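Local coordinates for protein prophenoloxidase b (Marsupenaeus japonicus, PDB 3WKY) that is a copper-containing prophenoloxidase of crustacean hemolymph that, once active, probably oxidises monophenols and o-diphenols at a dicopper centre, at residues Tyr312-Asn317 against Pro350-Asn355; Ser319-Thr324 against Ile335-Glu340. All coordinates share one frame; numbering follows the deposited sequence.

Interaction 1: residues Tyr312-Asn317 against Pro350-Asn355. With NAG (2-acetamido-2-deoxy-beta-D-glucopyranose), chain G.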
loop_
_atom_site.group_PDB
_atom_site.type_symbol
_atom_site.label_atom_id
_atom_site.label_comp_id
_atom_site.label_asym_id
_atom_site.label_seq_id
_atom_site.Cartn_x
_atom_site.Cartn_y
_atom_site.Cartn_z
ATOM N N TYR A 312 -34.720 -15.596 -8.445
ATOM C CA TYR A 312 -35.162 -15.479 -9.822
ATOM C C TYR A 312 -34.197 -14.688 -10.680
ATOM O O TYR A 312 -33.479 -13.805 -10.217
ATOM C CB TYR A 312 -36.584 -14.906 -9.923
ATOM C CG TYR A 312 -36.784 -13.556 -9.276
ATOM C CD1 TYR A 312 -36.447 -12.391 -9.944
ATOM C CD2 TYR A 312 -37.333 -13.444 -8.004
ATOM C CE1 TYR A 312 -36.633 -11.148 -9.363
ATOM C CE2 TYR A 312 -37.520 -12.196 -7.413
ATOM C CZ TYR A 312 -37.170 -11.056 -8.104
ATOM O OH TYR A 312 -37.349 -9.811 -7.536
ATOM N N LEU A 313 -34.159 -15.062 -11.954
ATOM C CA LEU A 313 -33.345 -14.324 -12.917
ATOM C C LEU A 313 -34.262 -13.448 -13.748
ATOM O O LEU A 313 -35.458 -13.726 -13.881
ATOM C CB LEU A 313 -32.573 -15.278 -13.833
ATOM C CG LEU A 313 -31.602 -16.228 -13.134
ATOM C CD1 LEU A 313 -30.850 -17.090 -14.162
ATOM C CD2 LEU A 313 -30.627 -15.451 -12.250
ATOM N N ILE A 314 -33.714 -12.374 -14.305
ATOM C CA ILE A 314 -34.503 -11.548 -15.200
ATOM C C ILE A 314 -34.186 -11.907 -16.644
ATOM O O ILE A 314 -33.029 -11.899 -17.073
ATOM C CB ILE A 314 -34.342 -10.031 -14.923
ATOM C CG1 ILE A 314 -35.189 -9.227 -15.913
ATOM C CG2 ILE A 314 -32.875 -9.604 -14.962
ATOM C CD1 ILE A 314 -35.353 -7.770 -15.543
ATOM N N HIS A 315 -35.226 -12.257 -17.390
ATOM C CA HIS A 315 -35.044 -12.636 -18.782
ATOM C C HIS A 315 -34.776 -11.383 -19.599
ATOM O O HIS A 315 -35.215 -10.291 -19.236
ATOM C CB HIS A 315 -36.293 -13.355 -19.311
ATOM C CG HIS A 315 -36.037 -14.186 -20.529
ATOM N ND1 HIS A 315 -35.847 -13.635 -21.777
ATOM C CD2 HIS A 315 -35.929 -15.526 -20.687
ATOM C CE1 HIS A 315 -35.631 -14.600 -22.655
ATOM N NE2 HIS A 315 -35.675 -15.757 -22.019
ATOM N N GLU A 316 -34.038 -11.523 -20.691
ATOM C CA GLU A 316 -33.787 -10.359 -21.531
ATOM C C GLU A 316 -35.094 -9.821 -22.104
ATOM O O GLU A 316 -35.177 -8.642 -22.451
ATOM C CB GLU A 316 -32.752 -10.640 -22.622
ATOM C CG GLU A 316 -33.094 -11.768 -23.570
ATOM C CD GLU A 316 -31.995 -11.994 -24.591
ATOM O OE1 GLU A 316 -31.089 -11.134 -24.691
ATOM O OE2 GLU A 316 -32.030 -13.031 -25.286
ATOM N N ASN A 317 -36.128 -10.660 -22.141
ATOM C CA ASN A 317 -37.440 -10.201 -22.588
ATOM C C ASN A 317 -38.257 -9.478 -21.510
ATOM O O ASN A 317 -39.406 -9.110 -21.747
ATOM C CB ASN A 317 -38.236 -11.313 -23.309
ATOM C CG ASN A 317 -38.836 -12.365 -22.366
ATOM O OD1 ASN A 317 -38.812 -12.238 -21.139
ATOM N ND2 ASN A 317 -39.413 -13.412 -22.967
ATOM N N PRO A 350 -27.767 -12.549 -21.591
ATOM C CA PRO A 350 -26.339 -12.270 -21.788
ATOM C C PRO A 350 -25.946 -10.853 -21.389
ATOM O O PRO A 350 -24.863 -10.675 -20.812
ATOM C CB PRO A 350 -26.161 -12.459 -23.298
ATOM C CG PRO A 350 -27.170 -13.515 -23.645
ATOM C CD PRO A 350 -28.363 -13.229 -22.760
ATOM N N ASP A 351 -26.787 -9.862 -21.684
ATOM C CA ASP A 351 -26.405 -8.465 -21.432
ATOM C C ASP A 351 -26.324 -8.158 -19.939
ATOM O O ASP A 351 -25.599 -7.256 -19.522
ATOM C CB ASP A 351 -27.382 -7.480 -22.087
ATOM C CG ASP A 351 -27.233 -7.409 -23.594
ATOM O OD1 ASP A 351 -26.331 -8.063 -24.155
ATOM O OD2 ASP A 351 -28.014 -6.661 -24.214
ATOM N N VAL A 352 -27.068 -8.915 -19.143
ATOM C CA VAL A 352 -27.119 -8.687 -17.703
ATOM C C VAL A 352 -26.179 -9.610 -16.912
ATOM O O VAL A 352 -25.473 -9.143 -16.003
ATOM C CB VAL A 352 -28.581 -8.773 -17.194
ATOM C CG1 VAL A 352 -28.643 -8.927 -15.666
ATOM C CG2 VAL A 352 -29.343 -7.524 -17.652
ATOM N N TYR A 353 -26.151 -10.901 -17.265
ATOM C CA TYR A 353 -25.347 -11.892 -16.518
ATOM C C TYR A 353 -24.005 -12.213 -17.171
ATOM O O TYR A 353 -23.123 -12.805 -16.535
ATOM C CB TYR A 353 -26.153 -13.190 -16.233
ATOM C CG TYR A 353 -27.433 -12.896 -15.507
ATOM C CD1 TYR A 353 -27.418 -12.425 -14.201
ATOM C CD2 TYR A 353 -28.667 -13.046 -16.138
ATOM C CE1 TYR A 353 -28.601 -12.121 -13.528
ATOM C CE2 TYR A 353 -29.846 -12.755 -15.477
ATOM C CZ TYR A 353 -29.807 -12.287 -14.178
ATOM O OH TYR A 353 -30.976 -11.995 -13.517
ATOM N N GLY A 354 -23.858 -11.851 -18.445
ATOM C CA GLY A 354 -22.562 -11.904 -19.110
ATOM C C GLY A 354 -22.040 -13.279 -19.490
ATOM O O GLY A 354 -22.792 -14.168 -19.918
ATOM N N ASN A 355 -20.732 -13.451 -19.331
ATOM C CA ASN A 355 -20.023 -14.630 -19.804
ATOM C C ASN A 355 -18.843 -14.855 -18.859
ATOM O O ASN A 355 -17.686 -14.920 -19.293
ATOM C CB ASN A 355 -19.533 -14.380 -21.245
ATOM C CG ASN A 355 -18.961 -15.637 -21.910
ATOM O OD1 ASN A 355 -19.283 -16.755 -21.520
ATOM N ND2 ASN A 355 -18.102 -15.444 -22.925
HETATM C C1 NAG G . -39.872 -14.410 -22.030
HETATM C C2 NAG G . -41.378 -14.205 -22.173
HETATM C C3 NAG G . -42.146 -15.245 -21.371
HETATM C C4 NAG G . -41.683 -16.651 -21.731
HETATM C C5 NAG G . -40.157 -16.762 -21.699
HETATM C C6 NAG G . -39.694 -18.116 -22.234
HETATM C C7 NAG G . -42.568 -12.146 -22.572
HETATM C C8 NAG G . -43.417 -11.098 -21.915
HETATM N N2 NAG G . -41.785 -12.869 -21.778
HETATM O O3 NAG G . -43.521 -15.110 -21.649
HETATM O O4 NAG G . -42.253 -17.573 -20.825
HETATM O O5 NAG G . -39.542 -15.725 -22.448
HETATM O O6 NAG G . -39.865 -19.111 -21.248
HETATM O O7 NAG G . -42.617 -12.315 -23.789
HETATM O O HOH W 1 -29.201 -9.947 -23.202
#

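Interaction 2: residues Ser319-Thr324 against Ile335-Glu340. With NAG (2-acetamido-2-deoxy-beta-D-glucopyranose), chain G.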
loop_
_atom_site.group_PDB
_atom_site.type_symbol
_atom_site.label_atom_id
_atom_site.label_comp_id
_atom_site.label_asym_id
_atom_site.label_seq_id
_atom_site.Cartn_x
_atom_site.Cartn_y
_atom_site.Cartn_z
ATOM N N SER A 319 -39.311 -10.558 -18.486
ATOM C CA SER A 319 -40.010 -11.379 -17.505
ATOM C C SER A 319 -39.042 -12.005 -16.498
ATOM O O SER A 319 -37.841 -12.105 -16.747
ATOM C CB SER A 319 -40.859 -12.450 -18.192
ATOM O OG SER A 319 -40.054 -13.365 -18.913
ATOM N N TYR A 320 -39.574 -12.405 -15.348
ATOM C CA TYR A 320 -38.760 -13.024 -14.308
ATOM C C TYR A 320 -38.860 -14.536 -14.413
ATOM O O TYR A 320 -39.930 -15.070 -14.696
ATOM C CB TYR A 320 -39.193 -12.542 -12.918
ATOM C CG TYR A 320 -38.843 -11.092 -12.675
ATOM C CD1 TYR A 320 -37.522 -10.703 -12.524
ATOM C CD2 TYR A 320 -39.823 -10.109 -12.617
ATOM C CE1 TYR A 320 -37.181 -9.380 -12.300
ATOM C CE2 TYR A 320 -39.489 -8.780 -12.399
ATOM C CZ TYR A 320 -38.165 -8.424 -12.244
ATOM O OH TYR A 320 -37.814 -7.109 -12.027
ATOM N N VAL A 321 -37.735 -15.219 -14.215
ATOM C CA VAL A 321 -37.698 -16.674 -14.291
ATOM C C VAL A 321 -37.347 -17.229 -12.918
ATOM O O VAL A 321 -36.260 -16.961 -12.399
ATOM C CB VAL A 321 -36.640 -17.175 -15.299
ATOM C CG1 VAL A 321 -36.808 -18.677 -15.525
ATOM C CG2 VAL A 321 -36.754 -16.427 -16.617
ATOM N N ARG A 322 -38.260 -17.991 -12.319
ATOM C CA ARG A 322 -38.008 -18.571 -11.010
ATOM C C ARG A 322 -36.865 -19.582 -11.037
ATOM O O ARG A 322 -36.741 -20.362 -11.986
ATOM C CB ARG A 322 -39.276 -19.259 -10.488
ATOM C CG ARG A 322 -39.069 -20.069 -9.239
ATOM C CD ARG A 322 -40.396 -20.570 -8.655
ATOM N NE ARG A 322 -40.864 -21.789 -9.307
ATOM C CZ ARG A 322 -41.761 -22.611 -8.769
ATOM N NH1 ARG A 322 -42.278 -22.338 -7.578
ATOM N NH2 ARG A 322 -42.131 -23.705 -9.415
ATOM N N LEU A 323 -36.035 -19.563 -9.993
ATOM C CA LEU A 323 -34.980 -20.550 -9.793
ATOM C C LEU A 323 -35.415 -21.545 -8.728
ATOM O O LEU A 323 -35.631 -21.176 -7.572
ATOM C CB LEU A 323 -33.684 -19.873 -9.313
ATOM C CG LEU A 323 -33.028 -18.891 -10.274
ATOM C CD1 LEU A 323 -31.797 -18.260 -9.580
ATOM C CD2 LEU A 323 -32.607 -19.598 -11.562
ATOM N N THR A 324 -35.546 -22.814 -9.100
ATOM C CA THR A 324 -35.885 -23.830 -8.100
ATOM C C THR A 324 -35.370 -25.198 -8.520
ATOM O O THR A 324 -35.401 -25.530 -9.707
ATOM C CB THR A 324 -37.426 -23.890 -7.847
ATOM O OG1 THR A 324 -37.707 -24.860 -6.833
ATOM C CG2 THR A 324 -38.186 -24.268 -9.123
ATOM N N ILE A 335 -30.607 -24.886 -10.859
ATOM C CA ILE A 335 -29.176 -25.162 -11.041
ATOM C C ILE A 335 -28.787 -25.120 -12.524
ATOM O O ILE A 335 -27.698 -24.633 -12.883
ATOM C CB ILE A 335 -28.759 -26.507 -10.384
ATOM C CG1 ILE A 335 -27.271 -26.811 -10.624
ATOM C CG2 ILE A 335 -29.625 -27.675 -10.900
ATOM C CD1 ILE A 335 -26.317 -25.752 -10.001
ATOM N N ASN A 336 -29.681 -25.589 -13.400
ATOM C CA ASN A 336 -29.415 -25.543 -14.834
ATOM C C ASN A 336 -29.412 -24.115 -15.369
ATOM O O ASN A 336 -28.542 -23.740 -16.156
ATOM C CB ASN A 336 -30.432 -26.372 -15.623
ATOM C CG ASN A 336 -30.045 -26.509 -17.081
ATOM O OD1 ASN A 336 -28.924 -26.922 -17.402
ATOM N ND2 ASN A 336 -30.952 -26.141 -17.973
ATOM N N LEU A 337 -30.399 -23.323 -14.947
ATOM C CA LEU A 337 -30.492 -21.923 -15.362
ATOM C C LEU A 337 -29.269 -21.122 -14.924
ATOM O O LEU A 337 -28.772 -20.270 -15.680
ATOM C CB LEU A 337 -31.760 -21.286 -14.776
ATOM C CG LEU A 337 -33.056 -21.737 -15.462
ATOM C CD1 LEU A 337 -34.261 -21.415 -14.583
ATOM C CD2 LEU A 337 -33.199 -21.070 -16.826
ATOM N N VAL A 338 -28.802 -21.376 -13.700
ATOM C CA VAL A 338 -27.602 -20.687 -13.182
ATOM C C VAL A 338 -26.385 -21.131 -13.982
ATOM O O VAL A 338 -25.556 -20.301 -14.377
ATOM C CB VAL A 338 -27.408 -20.971 -11.664
ATOM C CG1 VAL A 338 -26.056 -20.433 -11.166
ATOM C CG2 VAL A 338 -28.542 -20.348 -10.865
ATOM N N GLY A 339 -26.293 -22.434 -14.258
ATOM C CA GLY A 339 -25.195 -22.951 -15.058
ATOM C C GLY A 339 -25.131 -22.322 -16.437
ATOM O O GLY A 339 -24.052 -21.911 -16.880
ATOM N N GLU A 340 -26.273 -22.243 -17.128
ATOM C CA GLU A 340 -26.288 -21.628 -18.460
ATOM C C GLU A 340 -25.926 -20.145 -18.386
ATOM O O GLU A 340 -25.332 -19.596 -19.314
ATOM C CB GLU A 340 -27.654 -21.787 -19.139
ATOM C CG GLU A 340 -28.073 -23.254 -19.439
ATOM C CD GLU A 340 -27.362 -23.851 -20.655
ATOM O OE1 GLU A 340 -26.372 -23.262 -21.149
ATOM O OE2 GLU A 340 -27.794 -24.923 -21.130
HETATM C C1 NAG G . -39.872 -14.410 -22.030
HETATM C C2 NAG G . -41.378 -14.205 -22.173
HETATM C C3 NAG G . -42.146 -15.245 -21.371
HETATM C C4 NAG G . -41.683 -16.651 -21.731
HETATM C C5 NAG G . -40.157 -16.762 -21.699
HETATM C C6 NAG G . -39.694 -18.116 -22.234
HETATM C C7 NAG G . -42.568 -12.146 -22.572
HETATM C C8 NAG G . -43.417 -11.098 -21.915
HETATM N N2 NAG G . -41.785 -12.869 -21.778
HETATM O O3 NAG G . -43.521 -15.110 -21.649
HETATM O O4 NAG G . -42.253 -17.573 -20.825
HETATM O O5 NAG G . -39.542 -15.725 -22.448
HETATM O O6 NAG G . -39.865 -19.111 -21.248
HETATM O O7 NAG G . -42.617 -12.315 -23.789
#

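Interaction 1: residues Tyr312-Asn317 against Pro350-Asn355
Leu313 and Tyr353 stand across from each other with CA atoms 9.1 Å apart, while Glu316 and Asp351 close to 7.6 Å between CA atoms; the chain closes on the short helix 350-353 as it passes from strand 312-314 into the turn. Tyr353 bridges the wider end. Its chi1 (-56°) sets CG beside the backbone N; CB points toward the strand, and the ring spans the gap, so that Ile314 N donates to Tyr353 OH at 2.9 Å and 168°. This donor lies in the ring plane, off its edge. Leu313 CD2 approaches obliquely, 3.8 Å from Tyr353 CZ, and Ile314 CG2 sits 3.4 Å from Tyr353 OH, while Val352 CG1 covers the centre of one ring face. At the narrow end, a water joins Asp351 N to one modelled conformer of Glu316. A phenylalanine in place of Tyr353 would probably leave the Ile314 N-H without its acceptor and open a small gap beside Leu313 and Ile314 CG2. Beyond the turn, Asn317 N donates to His315 ND1 (3.0 Å), only 3° out of the ring plane, holding the imidazole in the plane of that N-H; O5 of the N-acetylglucosamine bonded to Asn317 ND2 lies above the same ring, over its centre. The Asn317 N-H bond implies an unprotonated ND1 on His315, consistent with a neutral ring beneath the sugar, and the buried phenol pins a backbone N-H by one nearly straight bond.

Interaction 2: residues Ser319-Thr324 against Ile335-Glu340
Leu323 and Leu337 form the tight part of this contact, with CA atoms 7.3 Å apart and their side chains crossing obliquely. Leu323 CD2 lies 3.7 Å from Leu337 CB, while the other branch of the same leucine, CD1, stands 4.1 Å from Val338 CG2. The two methyls therefore span successive residues of helix 334-343, and the Leu323 and Val338 side chains cross at about a right angle. Leu337 points toward the strand and sends CD1 to three neighbours: Val321 CG1 at 3.9 Å, Leu323 CD2 at the same distance, and the carbonyl Arg322 O at 3.7 Å. The segments meet by van der Waals packing, with one methyl against a carbonyl oxygen. Strand 320-322 is the second arm of a small antiparallel beta-hairpin, paired with strand 312-314, and the helix packs against that arm and the residue just after it, inside the copper-containing domain of the hemocyanin family. On the far side of the helix, Ile335 packs against helices 218-239 and 391-409, which carry the cluster-lining residues His226 and His397 respectively. Leu323 also packs on Tyr407 of helix 391-409, so this end of the hairpin meets that helix directly. Toward the glycan the packing thins. Ser319 sits just before the strand, beyond the helix, with OG of the modelled conformer 3.3 Å from C1 of the N-acetylglucosamine. Arg322 leaves the strand on the side away from the helix: its chain is extended as far as CD and turns at chi3 (83°), and the guanidinium is held by a salt bridge from NH2 to Glu331 and a hydrogen bond from NH1 to O of Cys687 in a neighbouring subunit.

The centres of interactions 1 and 2 lie about 10 Å apart, on the same side of the chain's centre and within the copper-containing domain. Each takes one arm of the antiparallel pair 312-314 and 320-322, and each packs it on a different helix, 350-353 or 334-343. Along the chain the order is 312-317, 319-324, 335-340, 350-355, so interaction 2 is enclosed by interaction 1. The arms join through a probable backbone hydrogen bond, Leu313 O to Val321 N at 2.7 Å, and through Leu313 packing on Leu323. The glycan on Asn317 marks the turn between them, placing this two-stranded unit at the surface of the domain.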